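Local coordinates for protein XRE family transcriptional regulator (Enterobacter cloacae subsp. cloacae, PDB 6B8W) that probably acts as a DNA-binding transcription regulator, the part modelled here being its cupin domain, a small beta barrel with a manganese-binding site, at residues 39-44 with 67-72; 15-20 with 88-93; 30-35 with 73-78; 43-48 with 59-64. One frame throughout, in Å; residues are numbered along the deposited sequence. Where two conformers were deposited one is given.

How the contacts relate
All four contacts belong to one cupin barrel of two antiparallel sheets. Contacts 1 and 4 are buried, 2 and 3 partly buried. Contacts 1 and 2 are strand pairs of the larger sheet; one row of side chains turns inward, the other faces the second subunit, with Ile40, His42 and a salt-bridged arginine in contact 1 and Phe17, His19, Leu90 and His92 in contact 2. Contact 3, at the edge of the smaller sheet, is mainly polar; its His75 and Tyr77 meet Glu41 of contact 1 at the manganese site, where Ser89 also holds Glu41. Contact 4 shares Val43 and Val44 with contact 1 but joins the two sheets by apolar packing and one hydrogen bond.

Contact 1. Residues 39-44 with 67-72; sequences VIEHVV and VRFAGD
Residues 39-44 and 67-72 are antiparallel neighbours in the five-stranded sheet of a cupin barrel, strand 67-70 belonging to 66-70, one of the two outermost strands within this chain; the two strand axes run 155° apart. Val67 pairs with Val43 through two backbone hydrogen bonds, and their side chains meet loosely inside the barrel. Arg68 goes to the other face. Anti to the backbone N, Arg68 CG lies over the face of the His42 ring, 3.4 Å from His42 NE2; the chain then runs extended to NE. The guanidinium stands almost square to that imidazole, with Ile40 CG2 over its centre, and NE makes a salt bridge to Asp12 of the second subunit. Phe69 points inward again. Phe69 N gives a 2.8 Å bond to Glu41 O, and Glu41 N meets Phe69 O at 2.9 Å and nearly straight (176°). Phe69 CG takes the crowded position between backbone N and carbonyl carbon (chi1 59°), which lays the ring along Glu41: Glu41 CB sits over the face, 4.1 Å from the Phe69 ring centroid, and Glu41 CD is 3.5 Å from Phe69 CZ. Val43 CG2 reaches the same ring at its edge. The ring thus flanks Glu41, a manganese ligand of this protein, whose OE2 is hydrogen-bonded to Tyr77 and Ser89. After Ala70, opposite Ile40, the strand ends, and Gly71 N reaches Val39 O at 3.0 Å from above the carbonyl plane. At Asp72 a water donates to both Val39 O and Asp72 OD1, 2.7 Å from each.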
# COMPACT_ATOMS: atom_id res chain seq x y z
N VAL A 39 -15.42 -0.78 -10.08
CA VAL A 39 -14.24 -1.10 -9.26
C VAL A 39 -13.11 -0.10 -9.56
O VAL A 39 -12.87 0.27 -10.72
CB VAL A 39 -13.75 -2.54 -9.53
CG1 VAL A 39 -12.30 -2.74 -9.13
CG2 VAL A 39 -14.67 -3.54 -8.84
N ILE A 40 -12.44 0.35 -8.50
CA ILE A 40 -11.29 1.22 -8.63
C ILE A 40 -10.06 0.41 -8.19
O ILE A 40 -10.11 -0.29 -7.20
CB ILE A 40 -11.39 2.49 -7.78
CG1 ILE A 40 -12.62 3.31 -8.14
CG2 ILE A 40 -10.11 3.34 -7.94
CD1 ILE A 40 -12.65 3.85 -9.56
N GLU A 41 -8.99 0.52 -8.97
CA GLU A 41 -7.73 -0.12 -8.67
C GLU A 41 -6.61 0.93 -8.51
O GLU A 41 -6.57 1.94 -9.23
CB GLU A 41 -7.36 -1.17 -9.72
CG GLU A 41 -6.00 -1.82 -9.46
CD GLU A 41 -5.66 -3.06 -10.28
OE1 GLU A 41 -6.51 -3.55 -11.07
OE2 GLU A 41 -4.51 -3.56 -10.11
N HIS A 42 -5.73 0.70 -7.53
CA HIS A 42 -4.53 1.51 -7.34
C HIS A 42 -3.36 0.53 -7.47
O HIS A 42 -3.40 -0.56 -6.90
CB HIS A 42 -4.41 2.14 -5.94
CG HIS A 42 -5.38 3.25 -5.66
ND1 HIS A 42 -6.70 3.01 -5.31
CD2 HIS A 42 -5.21 4.59 -5.59
CE1 HIS A 42 -7.30 4.17 -5.07
NE2 HIS A 42 -6.42 5.14 -5.24
N VAL A 43 -2.34 0.91 -8.20
CA VAL A 43 -1.11 0.15 -8.28
C VAL A 43 -0.03 1.09 -7.74
O VAL A 43 0.01 2.28 -8.12
CB VAL A 43 -0.76 -0.25 -9.72
CG1 VAL A 43 0.68 -0.72 -9.85
CG2 VAL A 43 -1.71 -1.35 -10.18
N VAL A 44 0.79 0.56 -6.83
CA VAL A 44 1.93 1.28 -6.26
C VAL A 44 3.12 0.35 -6.36
O VAL A 44 3.05 -0.81 -5.93
CB VAL A 44 1.71 1.65 -4.78
CG1 VAL A 44 2.96 2.32 -4.20
CG2 VAL A 44 0.50 2.56 -4.62
N VAL A 67 -0.64 4.68 -9.69
CA VAL A 67 -1.68 5.11 -10.59
C VAL A 67 -3.00 4.57 -10.09
O VAL A 67 -3.07 3.43 -9.60
CB VAL A 67 -1.39 4.66 -12.05
CG1 VAL A 67 -1.18 3.15 -12.15
CG2 VAL A 67 -2.51 5.11 -12.99
N ARG A 68 -4.04 5.40 -10.19
CA ARG A 68 -5.39 5.05 -9.80
C ARG A 68 -6.20 4.97 -11.08
O ARG A 68 -6.16 5.90 -11.89
CB ARG A 68 -5.97 6.15 -8.93
CG ARG A 68 -7.37 5.91 -8.40
CD ARG A 68 -7.83 7.20 -7.77
NE ARG A 68 -9.11 7.15 -7.07
CZ ARG A 68 -10.31 7.19 -7.65
NH1 ARG A 68 -10.43 7.18 -8.98
NH2 ARG A 68 -11.40 7.19 -6.89
N PHE A 69 -6.97 3.90 -11.26
CA PHE A 69 -7.72 3.74 -12.49
C PHE A 69 -8.91 2.81 -12.35
O PHE A 69 -9.10 2.15 -11.31
CB PHE A 69 -6.78 3.24 -13.58
CG PHE A 69 -6.13 1.92 -13.24
CD1 PHE A 69 -4.96 1.87 -12.49
CD2 PHE A 69 -6.70 0.73 -13.65
CE1 PHE A 69 -4.38 0.66 -12.16
CE2 PHE A 69 -6.12 -0.49 -13.34
CZ PHE A 69 -4.96 -0.53 -12.59
N ALA A 70 -9.72 2.79 -13.41
CA ALA A 70 -10.91 1.97 -13.49
C ALA A 70 -10.49 0.52 -13.68
O ALA A 70 -10.00 0.15 -14.74
CB ALA A 70 -11.79 2.43 -14.65
N GLY A 71 -10.71 -0.29 -12.65
CA GLY A 71 -10.28 -1.69 -12.63
C GLY A 71 -11.08 -2.59 -13.54
O GLY A 71 -10.63 -3.69 -13.89
N ASP A 72 -12.27 -2.13 -13.92
CA ASP A 72 -13.15 -2.88 -14.81
C ASP A 72 -12.80 -2.71 -16.30
O ASP A 72 -13.47 -3.29 -17.16
CB ASP A 72 -14.63 -2.53 -14.54
CG ASP A 72 -14.95 -1.06 -14.70
OD1 ASP A 72 -14.03 -0.21 -14.60
OD2 ASP A 72 -16.14 -0.74 -14.88
O HOH W 1 -14.53 1.42 -12.56

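Contact 2. Residues 15-20 with 88-93; sequences LKFDHF and HSLIHY
This is an antiparallel strand pair inside the five-stranded cupin sheet, with one face toward the barrel interior and the other against the second subunit. Strands 17-20 and 88-92 run 173° apart. Hydrogen-bonded pairs at Asp18 with Ile91 and Phe20 with Ser89 tie them, and Tyr93 N to Lys16 O (3.0 Å) adds a bond at the end, where Lys16 and Phe17 form a G1 bulge facing Asp12. On the subunit face, Phe17 has CG anti to the backbone N (chi1 167°). That brings Phe17 CD1 over the rim of the His92 ring, 3.4 Å from His92 CE1, while Leu90 CB comes to the Phe17 ring at its edge. Leu90 also serves His19: its CG stands over the centre of that imidazole, 4.1 Å from the His19 ring centroid. The edge of His19 turns toward the face of His88 in an offset edge-to-face pair. On the other face Ser89 and Ile91 are buried, Ser89 OG hydrogen-bonded to Glu41, while at its partly exposed margin Tyr93 OH donates to Asp18 OD2 at 2.7 Å, using the anti lone pair of that oxygen, with carboxylate and phenol planes 78° apart. His92 NE2 is hydrogen-bonded to His92 NE2 of the second subunit. One of those two nitrogens must carry the proton while the other accepts it, so the two histidines probably differ in tautomer or charge.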
# COMPACT_ATOMS: atom_id res chain seq x y z
N LEU A 15 -14.81 -2.24 4.51
CA LEU A 15 -14.28 -1.31 3.55
C LEU A 15 -14.48 -1.74 2.09
O LEU A 15 -14.22 -0.93 1.20
CB LEU A 15 -12.79 -1.08 3.82
CG LEU A 15 -12.42 -0.48 5.18
CD1 LEU A 15 -10.91 -0.29 5.26
CD2 LEU A 15 -13.12 0.85 5.40
N LYS A 16 -14.95 -2.98 1.86
CA LYS A 16 -15.10 -3.55 0.50
C LYS A 16 -13.79 -3.30 -0.22
O LYS A 16 -13.74 -2.63 -1.25
CB LYS A 16 -16.27 -2.95 -0.27
CG LYS A 16 -17.63 -3.38 0.25
CD LYS A 16 -18.74 -2.88 -0.67
CE LYS A 16 -20.10 -3.41 -0.27
NZ LYS A 16 -20.19 -4.89 -0.44
N PHE A 17 -12.74 -3.88 0.34
CA PHE A 17 -11.37 -3.57 -0.06
C PHE A 17 -10.43 -4.78 0.01
O PHE A 17 -10.46 -5.53 0.97
CB PHE A 17 -10.90 -2.44 0.88
CG PHE A 17 -9.42 -2.16 0.86
CD1 PHE A 17 -8.82 -1.57 -0.24
CD2 PHE A 17 -8.64 -2.41 2.00
CE1 PHE A 17 -7.45 -1.29 -0.24
CE2 PHE A 17 -7.28 -2.11 2.00
CZ PHE A 17 -6.68 -1.55 0.89
N ASP A 18 -9.67 -4.97 -1.07
CA ASP A 18 -8.63 -5.98 -1.15
C ASP A 18 -7.31 -5.26 -1.34
O ASP A 18 -7.25 -4.18 -1.90
CB ASP A 18 -8.87 -6.96 -2.31
CG ASP A 18 -9.56 -8.25 -1.89
OD1 ASP A 18 -9.35 -8.71 -0.74
OD2 ASP A 18 -10.26 -8.84 -2.74
N HIS A 19 -6.25 -5.89 -0.88
CA HIS A 19 -4.91 -5.32 -0.93
C HIS A 19 -3.98 -6.51 -1.21
O HIS A 19 -3.79 -7.37 -0.35
CB HIS A 19 -4.61 -4.70 0.43
CG HIS A 19 -3.40 -3.85 0.46
ND1 HIS A 19 -3.23 -2.85 1.39
CD2 HIS A 19 -2.32 -3.78 -0.35
CE1 HIS A 19 -2.08 -2.23 1.17
NE2 HIS A 19 -1.50 -2.79 0.12
N PHE A 20 -3.43 -6.54 -2.41
CA PHE A 20 -2.59 -7.62 -2.84
C PHE A 20 -1.16 -7.17 -3.00
O PHE A 20 -0.90 -6.05 -3.40
CB PHE A 20 -3.07 -8.14 -4.20
CG PHE A 20 -4.48 -8.64 -4.19
CD1 PHE A 20 -4.78 -9.87 -3.59
CD2 PHE A 20 -5.50 -7.92 -4.78
CE1 PHE A 20 -6.08 -10.34 -3.57
CE2 PHE A 20 -6.80 -8.39 -4.77
CZ PHE A 20 -7.09 -9.61 -4.16
N HIS A 88 2.03 -3.35 -5.21
CA HIS A 88 0.77 -3.62 -4.54
C HIS A 88 -0.35 -3.23 -5.46
O HIS A 88 -0.25 -2.24 -6.20
CB HIS A 88 0.56 -2.85 -3.24
CG HIS A 88 1.50 -3.18 -2.14
ND1 HIS A 88 1.57 -2.43 -0.99
CD2 HIS A 88 2.45 -4.14 -2.03
CE1 HIS A 88 2.50 -2.93 -0.20
NE2 HIS A 88 3.06 -3.96 -0.81
N SER A 89 -1.43 -3.99 -5.38
CA SER A 89 -2.64 -3.73 -6.13
C SER A 89 -3.75 -3.61 -5.11
O SER A 89 -4.03 -4.55 -4.39
CB SER A 89 -2.92 -4.86 -7.12
OG SER A 89 -4.22 -4.75 -7.65
N LEU A 90 -4.34 -2.42 -5.02
CA LEU A 90 -5.44 -2.17 -4.10
C LEU A 90 -6.71 -2.12 -4.91
O LEU A 90 -6.75 -1.48 -5.95
CB LEU A 90 -5.25 -0.84 -3.38
CG LEU A 90 -4.12 -0.73 -2.35
CD1 LEU A 90 -2.75 -0.86 -2.97
CD2 LEU A 90 -4.26 0.64 -1.70
N ILE A 91 -7.75 -2.77 -4.42
CA ILE A 91 -9.02 -2.82 -5.11
C ILE A 91 -10.14 -2.36 -4.19
O ILE A 91 -10.30 -2.91 -3.13
CB ILE A 91 -9.36 -4.25 -5.58
CG1 ILE A 91 -8.26 -4.83 -6.49
CG2 ILE A 91 -10.72 -4.27 -6.27
CD1 ILE A 91 -8.15 -4.18 -7.86
N HIS A 92 -10.88 -1.33 -4.61
CA HIS A 92 -12.06 -0.86 -3.88
C HIS A 92 -13.29 -1.26 -4.73
O HIS A 92 -13.43 -0.83 -5.89
CB HIS A 92 -12.02 0.65 -3.64
CG HIS A 92 -11.08 1.06 -2.55
ND1 HIS A 92 -9.73 1.21 -2.76
CD2 HIS A 92 -11.30 1.35 -1.25
CE1 HIS A 92 -9.15 1.56 -1.62
NE2 HIS A 92 -10.09 1.66 -0.69
N TYR A 93 -14.14 -2.11 -4.17
CA TYR A 93 -15.33 -2.59 -4.87
C TYR A 93 -16.49 -1.62 -4.58
O TYR A 93 -16.56 -1.05 -3.48
CB TYR A 93 -15.64 -4.03 -4.46
CG TYR A 93 -14.48 -5.03 -4.63
CD1 TYR A 93 -14.26 -5.71 -5.83
CD2 TYR A 93 -13.61 -5.28 -3.58
CE1 TYR A 93 -13.21 -6.62 -5.97
CE2 TYR A 93 -12.56 -6.19 -3.70
CZ TYR A 93 -12.37 -6.86 -4.89
OH TYR A 93 -11.29 -7.77 -4.96
O HOH W 2 -14.75 0.02 -1.54

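Contact 3. Residues 30-35 with 73-78; sequences SESTPH and KPHAYR
The manganese site of the cupin barrel borders this contact: His75 and Tyr77 are two of the ligands of the metal, which is absent from this chain, and residues 30-35 lie beside them. Ser30 and Tyr77 form a hydrogen-bonded antiparallel pair, with Tyr77 N to Ser30 O at 2.8 Å. One step on, Ser32 N donates to His75 O at 2.9 Å and nearly straight (173°). Ser32 then folds back over the histidine. Its OG stands in the crowded position between backbone N and carbonyl carbon (chi1 62°), and Ser32 CB sits over the middle of the imidazole, 3.4 Å from the His75 ring centroid, a close CH-pi contact. Ser32 OG lies 3.0 Å from His75 O. The rotation of the imidazole is fixed from its own segment: His75 ND1 donates in the ring plane to Lys73 O at 2.8 Å. This leaves NE2 facing the site, consistent with its being the metal-binding nitrogen; here it makes weak hydrogen bonds, to Tyr77 OH (2.9 Å from His75 NE2) and to Glu41 OE1. Tyr77 OH has its strongest partner in Glu41 OE2. It also accepts from a water, 3.2 Å from Tyr77 OH, which lies 2.9 Å from His35 NE2. Strand 75-78 runs between strands 29-31 and 50-54 in the four-stranded sheet, with Phe69 packed edge-to-face against His75 and the Phe87 ring against Tyr77.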
# COMPACT_ATOMS: atom_id res chain seq x y z
N SER A 30 1.04 -9.97 -17.53
CA SER A 30 -0.22 -10.41 -16.95
C SER A 30 -1.34 -9.45 -17.39
O SER A 30 -1.25 -8.25 -17.17
CB SER A 30 -0.10 -10.40 -15.43
OG SER A 30 -1.30 -10.82 -14.82
N GLU A 31 -2.37 -10.00 -18.02
CA GLU A 31 -3.53 -9.22 -18.42
C GLU A 31 -4.60 -9.35 -17.32
O GLU A 31 -4.81 -10.42 -16.78
CB GLU A 31 -4.02 -9.64 -19.82
CG GLU A 31 -3.00 -9.21 -20.88
CD GLU A 31 -3.19 -9.79 -22.26
OE1 GLU A 31 -4.27 -10.37 -22.56
OE2 GLU A 31 -2.23 -9.64 -23.07
N SER A 32 -5.24 -8.24 -16.98
CA SER A 32 -6.24 -8.25 -15.91
C SER A 32 -7.44 -9.10 -16.27
O SER A 32 -7.75 -9.29 -17.43
CB SER A 32 -6.75 -6.83 -15.66
OG SER A 32 -7.38 -6.31 -16.82
N THR A 33 -8.08 -9.66 -15.25
CA THR A 33 -9.31 -10.38 -15.47
C THR A 33 -10.46 -9.35 -15.29
O THR A 33 -10.24 -8.28 -14.72
CB THR A 33 -9.45 -11.55 -14.50
OG1 THR A 33 -9.16 -11.10 -13.18
CG2 THR A 33 -8.46 -12.66 -14.87
N PRO A 34 -11.66 -9.66 -15.79
CA PRO A 34 -12.74 -8.68 -15.67
C PRO A 34 -13.15 -8.41 -14.23
O PRO A 34 -13.08 -9.31 -13.40
CB PRO A 34 -13.89 -9.33 -16.44
CG PRO A 34 -13.22 -10.29 -17.38
CD PRO A 34 -12.06 -10.82 -16.61
N HIS A 35 -13.53 -7.17 -13.93
CA HIS A 35 -13.97 -6.78 -12.60
C HIS A 35 -15.37 -6.22 -12.71
O HIS A 35 -15.80 -5.85 -13.79
CB HIS A 35 -13.08 -5.70 -12.00
CG HIS A 35 -11.87 -6.21 -11.31
ND1 HIS A 35 -11.90 -6.70 -10.02
CD2 HIS A 35 -10.56 -6.19 -11.68
CE1 HIS A 35 -10.67 -7.03 -9.65
NE2 HIS A 35 -9.85 -6.74 -10.64
N LYS A 73 -11.79 -1.89 -16.62
CA LYS A 73 -11.37 -1.74 -18.02
C LYS A 73 -10.12 -2.60 -18.24
O LYS A 73 -9.32 -2.75 -17.33
CB LYS A 73 -11.05 -0.29 -18.35
CG LYS A 73 -12.21 0.67 -18.12
CD LYS A 73 -13.41 0.35 -18.98
CE LYS A 73 -14.59 1.22 -18.59
NZ LYS A 73 -15.77 0.82 -19.39
N PRO A 74 -9.95 -3.15 -19.46
CA PRO A 74 -8.76 -4.00 -19.70
C PRO A 74 -7.46 -3.27 -19.39
O PRO A 74 -7.30 -2.09 -19.73
CB PRO A 74 -8.85 -4.35 -21.19
CG PRO A 74 -10.29 -4.18 -21.54
CD PRO A 74 -10.85 -3.12 -20.63
N HIS A 75 -6.57 -3.94 -18.68
CA HIS A 75 -5.27 -3.37 -18.35
C HIS A 75 -4.30 -4.51 -18.21
O HIS A 75 -4.72 -5.66 -18.15
CB HIS A 75 -5.31 -2.48 -17.10
CG HIS A 75 -5.84 -3.13 -15.87
ND1 HIS A 75 -7.19 -3.30 -15.64
CD2 HIS A 75 -5.21 -3.58 -14.75
CE1 HIS A 75 -7.36 -3.86 -14.45
NE2 HIS A 75 -6.18 -4.04 -13.90
N ALA A 76 -3.01 -4.17 -18.17
CA ALA A 76 -1.99 -5.18 -18.14
C ALA A 76 -0.80 -4.74 -17.32
O ALA A 76 -0.59 -3.56 -17.11
CB ALA A 76 -1.56 -5.52 -19.55
N TYR A 77 -0.05 -5.72 -16.85
CA TYR A 77 1.09 -5.50 -16.02
C TYR A 77 2.25 -6.21 -16.70
O TYR A 77 2.11 -7.36 -17.06
CB TYR A 77 0.87 -6.13 -14.63
CG TYR A 77 -0.48 -5.84 -13.97
CD1 TYR A 77 -1.60 -6.57 -14.30
CD2 TYR A 77 -0.60 -4.89 -12.97
CE1 TYR A 77 -2.83 -6.33 -13.69
CE2 TYR A 77 -1.82 -4.66 -12.34
CZ TYR A 77 -2.93 -5.38 -12.71
OH TYR A 77 -4.17 -5.17 -12.10
N ARG A 78 3.38 -5.54 -16.82
CA ARG A 78 4.52 -6.14 -17.50
C ARG A 78 5.82 -5.75 -16.84
O ARG A 78 5.99 -4.63 -16.38
CB ARG A 78 4.50 -5.73 -18.98
CG ARG A 78 5.53 -6.43 -19.86
CD ARG A 78 5.34 -6.09 -21.34
NE ARG A 78 5.58 -4.67 -21.61
CZ ARG A 78 5.41 -4.07 -22.79
NH1 ARG A 78 4.98 -4.74 -23.85
NH2 ARG A 78 5.70 -2.78 -22.91
O HOH W 3 -7.06 -6.09 -11.10

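Contact 4. Residues 43-48 with 59-64; sequences VVVISG and RTLYPD
The chain of residues 61-64 runs across residues 43-48 at 94° end to end, and one backbone hydrogen bond joins them, Asp64 N to Val45 O at 2.7 Å and 165°, the donor coming in above the carbonyl plane. Val45 carries the side-chain contact. Val45 CB rests on the Tyr62 carbonyl, 3.4 Å from Tyr62 O, and CG1 lies by the Pro63 ring. Val45 CG2 lies 3.6 Å from Leu61 CB, the two side chains crossing obliquely. Leu61 CD1 goes on to touch Val43 CG1 more loosely. Here the two sheets of the cupin barrel meet: strand 57-61 belongs to the four-stranded sheet, and the turn after it carries the chain into strand 66-70, which pairs with 40-47 in the five-stranded one. Pro63 lies over the end of residues 43-48, where Ile46 and Ser47 form a classic bulge facing His86; Pro63 CD is 3.3 Å from Gly48 O, and Pro63 CB is 3.6 Å from Ile46 O. The carboxylate of Asp64 is hydrogen-bonded to His88 and Ser21 of the second subunit, through OD1 and OD2 respectively. A water donates to Asp64 OD1 at 2.7 Å and to Ile46 O at 2.8 Å.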
# COMPACT_ATOMS: atom_id res chain seq x y z
N VAL A 43 -2.34 0.91 -8.20
CA VAL A 43 -1.11 0.15 -8.28
C VAL A 43 -0.03 1.09 -7.74
O VAL A 43 0.01 2.28 -8.12
CB VAL A 43 -0.76 -0.25 -9.72
CG1 VAL A 43 0.68 -0.72 -9.85
CG2 VAL A 43 -1.71 -1.35 -10.18
N VAL A 44 0.79 0.56 -6.83
CA VAL A 44 1.93 1.28 -6.26
C VAL A 44 3.12 0.35 -6.36
O VAL A 44 3.05 -0.81 -5.93
CB VAL A 44 1.71 1.65 -4.78
CG1 VAL A 44 2.96 2.32 -4.20
CG2 VAL A 44 0.50 2.56 -4.62
N VAL A 45 4.21 0.82 -6.95
CA VAL A 45 5.43 0.00 -7.06
C VAL A 45 6.19 0.07 -5.75
O VAL A 45 6.38 1.14 -5.19
CB VAL A 45 6.30 0.47 -8.24
CG1 VAL A 45 7.62 -0.30 -8.31
CG2 VAL A 45 5.54 0.28 -9.55
N ILE A 46 6.64 -1.09 -5.27
CA ILE A 46 7.39 -1.19 -4.02
C ILE A 46 8.87 -1.27 -4.34
O ILE A 46 9.65 -0.48 -3.82
CB ILE A 46 6.94 -2.41 -3.20
CG1 ILE A 46 5.41 -2.38 -2.98
CG2 ILE A 46 7.68 -2.48 -1.88
CD1 ILE A 46 4.85 -1.09 -2.44
N SER A 47 9.25 -2.22 -5.20
CA SER A 47 10.65 -2.36 -5.63
C SER A 47 10.70 -2.81 -7.09
O SER A 47 9.82 -3.50 -7.56
CB SER A 47 11.40 -3.35 -4.73
OG SER A 47 10.87 -4.65 -4.82
N GLY A 48 11.72 -2.37 -7.81
CA GLY A 48 11.85 -2.69 -9.22
C GLY A 48 11.19 -1.64 -10.09
O GLY A 48 11.02 -0.51 -9.66
N ARG A 59 3.00 2.71 -19.66
CA ARG A 59 3.78 3.69 -18.89
C ARG A 59 4.65 2.89 -17.92
O ARG A 59 4.29 1.79 -17.54
CB ARG A 59 2.91 4.67 -18.10
CG ARG A 59 2.28 4.07 -16.84
CD ARG A 59 1.37 5.06 -16.12
NE ARG A 59 0.11 5.25 -16.84
CZ ARG A 59 -0.84 6.11 -16.47
NH1 ARG A 59 -0.66 6.89 -15.39
NH2 ARG A 59 -1.96 6.20 -17.17
N THR A 60 5.78 3.48 -17.52
CA THR A 60 6.69 2.86 -16.57
C THR A 60 6.52 3.55 -15.21
O THR A 60 6.45 4.78 -15.14
CB THR A 60 8.14 2.96 -17.04
OG1 THR A 60 8.25 2.36 -18.33
CG2 THR A 60 9.08 2.26 -16.08
N LEU A 61 6.40 2.74 -14.17
CA LEU A 61 6.29 3.21 -12.79
C LEU A 61 7.48 2.73 -11.98
O LEU A 61 7.86 1.56 -12.07
CB LEU A 61 5.02 2.67 -12.17
CG LEU A 61 3.71 3.17 -12.77
CD1 LEU A 61 2.56 2.39 -12.18
CD2 LEU A 61 3.51 4.66 -12.53
N TYR A 62 8.06 3.64 -11.19
CA TYR A 62 9.21 3.35 -10.35
C TYR A 62 8.73 3.27 -8.87
O TYR A 62 7.58 3.62 -8.59
CB TYR A 62 10.29 4.42 -10.55
CG TYR A 62 10.84 4.40 -11.96
CD1 TYR A 62 11.85 3.51 -12.32
CD2 TYR A 62 10.32 5.24 -12.93
CE1 TYR A 62 12.33 3.47 -13.62
CE2 TYR A 62 10.80 5.22 -14.23
CZ TYR A 62 11.80 4.34 -14.56
OH TYR A 62 12.24 4.33 -15.85
N PRO A 63 9.61 2.81 -7.95
CA PRO A 63 9.22 2.67 -6.54
C PRO A 63 8.52 3.87 -5.94
O PRO A 63 8.97 4.99 -6.12
CB PRO A 63 10.54 2.39 -5.86
CG PRO A 63 11.26 1.58 -6.91
CD PRO A 63 11.00 2.37 -8.15
N ASP A 64 7.42 3.60 -5.24
CA ASP A 64 6.55 4.59 -4.60
C ASP A 64 5.77 5.46 -5.59
O ASP A 64 5.09 6.41 -5.18
CB ASP A 64 7.27 5.38 -3.49
CG ASP A 64 7.39 4.58 -2.18
OD1 ASP A 64 6.92 3.42 -2.12
OD2 ASP A 64 7.94 5.14 -1.20
O HOH W 4 8.99 1.77 -2.33